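Local coordinates for protein 3-carboxy-cis,cis-muconate cycloisomerase (Pseudomonas putida, PDB 1RE5) that belongs to the fumarase/aspartase superfamily of largely helical enzymes built from four chains, at residues D[360-368]-D[392-402]. Numbering follows the deposited sequence.
Sequences DLTQGLVLA and CQRAVAEQRHL
Q363 and H401 bring the two backbones together, their CA atoms 4.6 Å apart, and a single backbone hydrogen bond joins the segments there, from L402 N to Q363 O (3.1 Å). The N-H points at the oxygen at 153°, and the donor stands 34° out of the carbonyl plane. Q363 O also lies over one face of the H401 imidazole, off-centre and nearest ND1 (3.6 Å), with G364 N over the same face. With H401 CG anti to the backbone N (chi1 -152°), the ring reaches the turn while its ND1 accepts a hydrogen bond from R403 N, so H401 caps the start of helix 402-407. The ring's other nitrogen, NE2, meets D360 CB obliquely at 3.7 Å. T362 to L365 form a type I' turn, whose middle residues, Q363 and G364, both have positive phi; G364 CA packs 3.8 Å from H401 CE1. The contact belongs to the small helical C-terminal region of this superfamily's elongated subunit: residues 360-368 link helix 352-359 to helix 368-378, and 392-402 spans the end of helix 381-397 and the bend into helix 402-407. On the helix 381-397 side of the turn the contact becomes apolar. L365 forks between two residues one turn apart on that helix: CD2 lies 3.4 Å from C392 SG, and CD1 reaches V396 CG2, L365 and V396 crossing at about a right angle. L402 CD1 sits against G364 O at 3.7 Å and lies more loosely beside L365 CD2 and A368 CB. The Q363 side chain, extended beyond CG, runs alongside the 400-401 backbone, its NE2 3.7 Å from R400 CA. R400 itself turns to E398 and D408 in salt bridges, while M279 of a second subunit packs on L365, and P280 of that subunit on V366.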
loop_
_atom_site.group_PDB
_atom_site.type_symbol
_atom_site.label_atom_id
_atom_site.label_comp_id
_atom_site.label_asym_id
_atom_site.label_seq_id
_atom_site.Cartn_x
_atom_site.Cartn_y
_atom_site.Cartn_z
ATOM N N ASP D 360 7.905 30.437 -26.946
ATOM C CA ASP D 360 9.201 31.106 -26.965
ATOM C C ASP D 360 9.475 31.893 -25.684
ATOM O O ASP D 360 9.871 33.061 -25.700
ATOM C CB ASP D 360 9.429 31.972 -28.233
ATOM C CG ASP D 360 8.198 32.700 -28.699
ATOM O OD1 ASP D 360 7.324 32.048 -29.314
ATOM O OD2 ASP D 360 8.109 33.925 -28.462
ATOM N N LEU D 361 9.271 31.202 -24.565
ATOM C CA LEU D 361 9.511 31.755 -23.241
ATOM C C LEU D 361 11.003 31.580 -22.998
ATOM O O LEU D 361 11.601 32.297 -22.213
ATOM C CB LEU D 361 8.709 30.977 -22.199
ATOM C CG LEU D 361 8.442 31.623 -20.845
ATOM C CD1 LEU D 361 7.815 32.978 -21.056
ATOM C CD2 LEU D 361 7.511 30.737 -20.032
ATOM N N THR D 362 11.595 30.608 -23.683
ATOM C CA THR D 362 13.023 30.352 -23.583
ATOM C C THR D 362 13.698 31.028 -24.781
ATOM O O THR D 362 14.875 30.803 -25.081
ATOM C CB THR D 362 13.330 28.851 -23.608
ATOM O OG1 THR D 362 12.802 28.267 -24.805
ATOM C CG2 THR D 362 12.721 28.180 -22.407
ATOM N N GLN D 363 12.914 31.853 -25.465
ATOM C CA GLN D 363 13.368 32.609 -26.622
ATOM C C GLN D 363 14.050 31.815 -27.719
ATOM O O GLN D 363 15.136 32.170 -28.158
ATOM C CB GLN D 363 14.275 33.738 -26.152
ATOM C CG GLN D 363 13.547 34.724 -25.258
ATOM C CD GLN D 363 14.435 35.847 -24.779
ATOM O OE1 GLN D 363 15.479 35.614 -24.150
ATOM N NE2 GLN D 363 14.031 37.080 -25.072
ATOM N N GLY D 364 13.392 30.746 -28.159
ATOM C CA GLY D 364 13.931 29.917 -29.223
ATOM C C GLY D 364 15.019 28.931 -28.843
ATOM O O GLY D 364 15.406 28.120 -29.664
ATOM N N LEU D 365 15.520 28.986 -27.618
ATOM C CA LEU D 365 16.572 28.063 -27.216
ATOM C C LEU D 365 16.102 26.619 -27.276
ATOM O O LEU D 365 16.905 25.694 -27.406
ATOM C CB LEU D 365 17.051 28.392 -25.801
ATOM C CG LEU D 365 17.902 29.658 -25.669
ATOM C CD1 LEU D 365 18.198 29.950 -24.211
ATOM C CD2 LEU D 365 19.199 29.464 -26.432
ATOM N N VAL D 366 14.794 26.428 -27.186
ATOM C CA VAL D 366 14.214 25.092 -27.215
ATOM C C VAL D 366 14.190 24.532 -28.653
ATOM O O VAL D 366 13.894 23.358 -28.889
ATOM C CB VAL D 366 12.779 25.132 -26.620
ATOM C CG1 VAL D 366 11.743 25.309 -27.719
ATOM C CG2 VAL D 366 12.527 23.886 -25.807
ATOM N N LEU D 367 14.515 25.392 -29.609
ATOM C CA LEU D 367 14.527 25.023 -31.009
ATOM C C LEU D 367 15.955 25.028 -31.535
ATOM O O LEU D 367 16.179 24.872 -32.731
ATOM C CB LEU D 367 13.676 26.015 -31.797
ATOM C CG LEU D 367 12.353 25.525 -32.387
ATOM C CD1 LEU D 367 11.781 24.422 -31.531
ATOM C CD2 LEU D 367 11.380 26.704 -32.512
ATOM N N ALA D 368 16.921 25.209 -30.640
ATOM C CA ALA D 368 18.326 25.224 -31.034
ATOM C C ALA D 368 18.679 23.980 -31.842
ATOM O O ALA D 368 19.388 24.062 -32.850
ATOM C CB ALA D 368 19.204 25.297 -29.809
ATOM N N CYS D 392 23.737 31.025 -28.820
ATOM C CA CYS D 392 22.856 30.806 -27.682
ATOM C C CYS D 392 23.404 31.553 -26.471
ATOM O O CYS D 392 22.667 32.271 -25.790
ATOM C CB CYS D 392 22.725 29.307 -27.381
ATOM S SG CYS D 392 21.666 28.408 -28.554
ATOM N N GLN D 393 24.701 31.393 -26.213
ATOM C CA GLN D 393 25.345 32.066 -25.089
ATOM C C GLN D 393 25.067 33.569 -25.173
ATOM O O GLN D 393 24.903 34.242 -24.155
ATOM C CB GLN D 393 26.853 31.795 -25.111
ATOM N N ARG D 394 24.997 34.083 -26.397
ATOM C CA ARG D 394 24.738 35.500 -26.626
ATOM C C ARG D 394 23.261 35.842 -26.464
ATOM O O ARG D 394 22.912 36.793 -25.774
ATOM C CB ARG D 394 25.220 35.901 -28.021
ATOM N N ALA D 395 22.395 35.067 -27.107
ATOM C CA ALA D 395 20.960 35.308 -27.025
ATOM C C ALA D 395 20.550 35.406 -25.569
ATOM O O ALA D 395 19.545 36.037 -25.234
ATOM C CB ALA D 395 20.197 34.177 -27.706
ATOM N N VAL D 396 21.336 34.770 -24.709
ATOM C CA VAL D 396 21.069 34.771 -23.279
ATOM C C VAL D 396 21.700 35.991 -22.638
ATOM O O VAL D 396 21.021 36.766 -21.967
ATOM C CB VAL D 396 21.634 33.509 -22.610
ATOM C CG1 VAL D 396 21.555 33.645 -21.096
ATOM C CG2 VAL D 396 20.851 32.281 -23.076
ATOM N N ALA D 397 23.005 36.151 -22.843
ATOM C CA ALA D 397 23.730 37.293 -22.296
ATOM C C ALA D 397 22.947 38.567 -22.610
ATOM O O ALA D 397 22.247 39.100 -21.750
ATOM C CB ALA D 397 25.124 37.370 -22.904
ATOM N N GLU D 398 23.054 39.046 -23.847
ATOM C CA GLU D 398 22.336 40.252 -24.263
ATOM C C GLU D 398 20.836 39.990 -24.351
ATOM O O GLU D 398 20.100 40.709 -25.028
ATOM C CB GLU D 398 22.860 40.747 -25.620
ATOM C CG GLU D 398 22.860 39.706 -26.730
ATOM C CD GLU D 398 23.354 40.268 -28.054
ATOM O OE1 GLU D 398 22.682 41.167 -28.605
ATOM O OE2 GLU D 398 24.415 39.813 -28.542
ATOM N N GLN D 399 20.405 38.954 -23.642
ATOM C CA GLN D 399 19.018 38.522 -23.601
ATOM C C GLN D 399 18.091 39.075 -24.674
ATOM O O GLN D 399 17.604 40.203 -24.586
ATOM C CB GLN D 399 18.428 38.792 -22.217
ATOM C CG GLN D 399 18.616 40.209 -21.715
ATOM C CD GLN D 399 18.009 40.415 -20.340
ATOM O OE1 GLN D 399 18.136 41.487 -19.744
ATOM N NE2 GLN D 399 17.339 39.383 -19.828
ATOM N N ARG D 400 17.870 38.249 -25.693
ATOM C CA ARG D 400 16.990 38.553 -26.816
ATOM C C ARG D 400 16.836 37.270 -27.627
ATOM O O ARG D 400 17.731 36.421 -27.637
ATOM C CB ARG D 400 17.551 39.682 -27.690
ATOM C CG ARG D 400 18.942 39.449 -28.250
ATOM C CD ARG D 400 19.252 40.484 -29.323
ATOM N NE ARG D 400 20.583 40.301 -29.888
ATOM C CZ ARG D 400 20.943 40.718 -31.097
ATOM N NH1 ARG D 400 20.065 41.345 -31.870
ATOM N NH2 ARG D 400 22.177 40.492 -31.538
ATOM N N HIS D 401 15.697 37.135 -28.299
ATOM C CA HIS D 401 15.388 35.946 -29.081
ATOM C C HIS D 401 16.561 35.419 -29.898
ATOM O O HIS D 401 17.404 36.190 -30.357
ATOM C CB HIS D 401 14.201 36.229 -29.999
ATOM C CG HIS D 401 13.395 35.013 -30.332
ATOM N ND1 HIS D 401 13.901 33.960 -31.062
ATOM C CD2 HIS D 401 12.117 34.683 -30.031
ATOM C CE1 HIS D 401 12.968 33.034 -31.197
ATOM N NE2 HIS D 401 11.876 33.448 -30.580
ATOM N N LEU D 402 16.610 34.096 -30.065
ATOM C CA LEU D 402 17.672 33.445 -30.833
ATOM C C LEU D 402 17.513 33.780 -32.320
ATOM O O LEU D 402 18.496 33.842 -33.055
ATOM C CB LEU D 402 17.619 31.923 -30.648
ATOM C CG LEU D 402 18.936 31.138 -30.561
ATOM C CD1 LEU D 402 18.646 29.661 -30.721
ATOM C CD2 LEU D 402 19.900 31.590 -31.630
#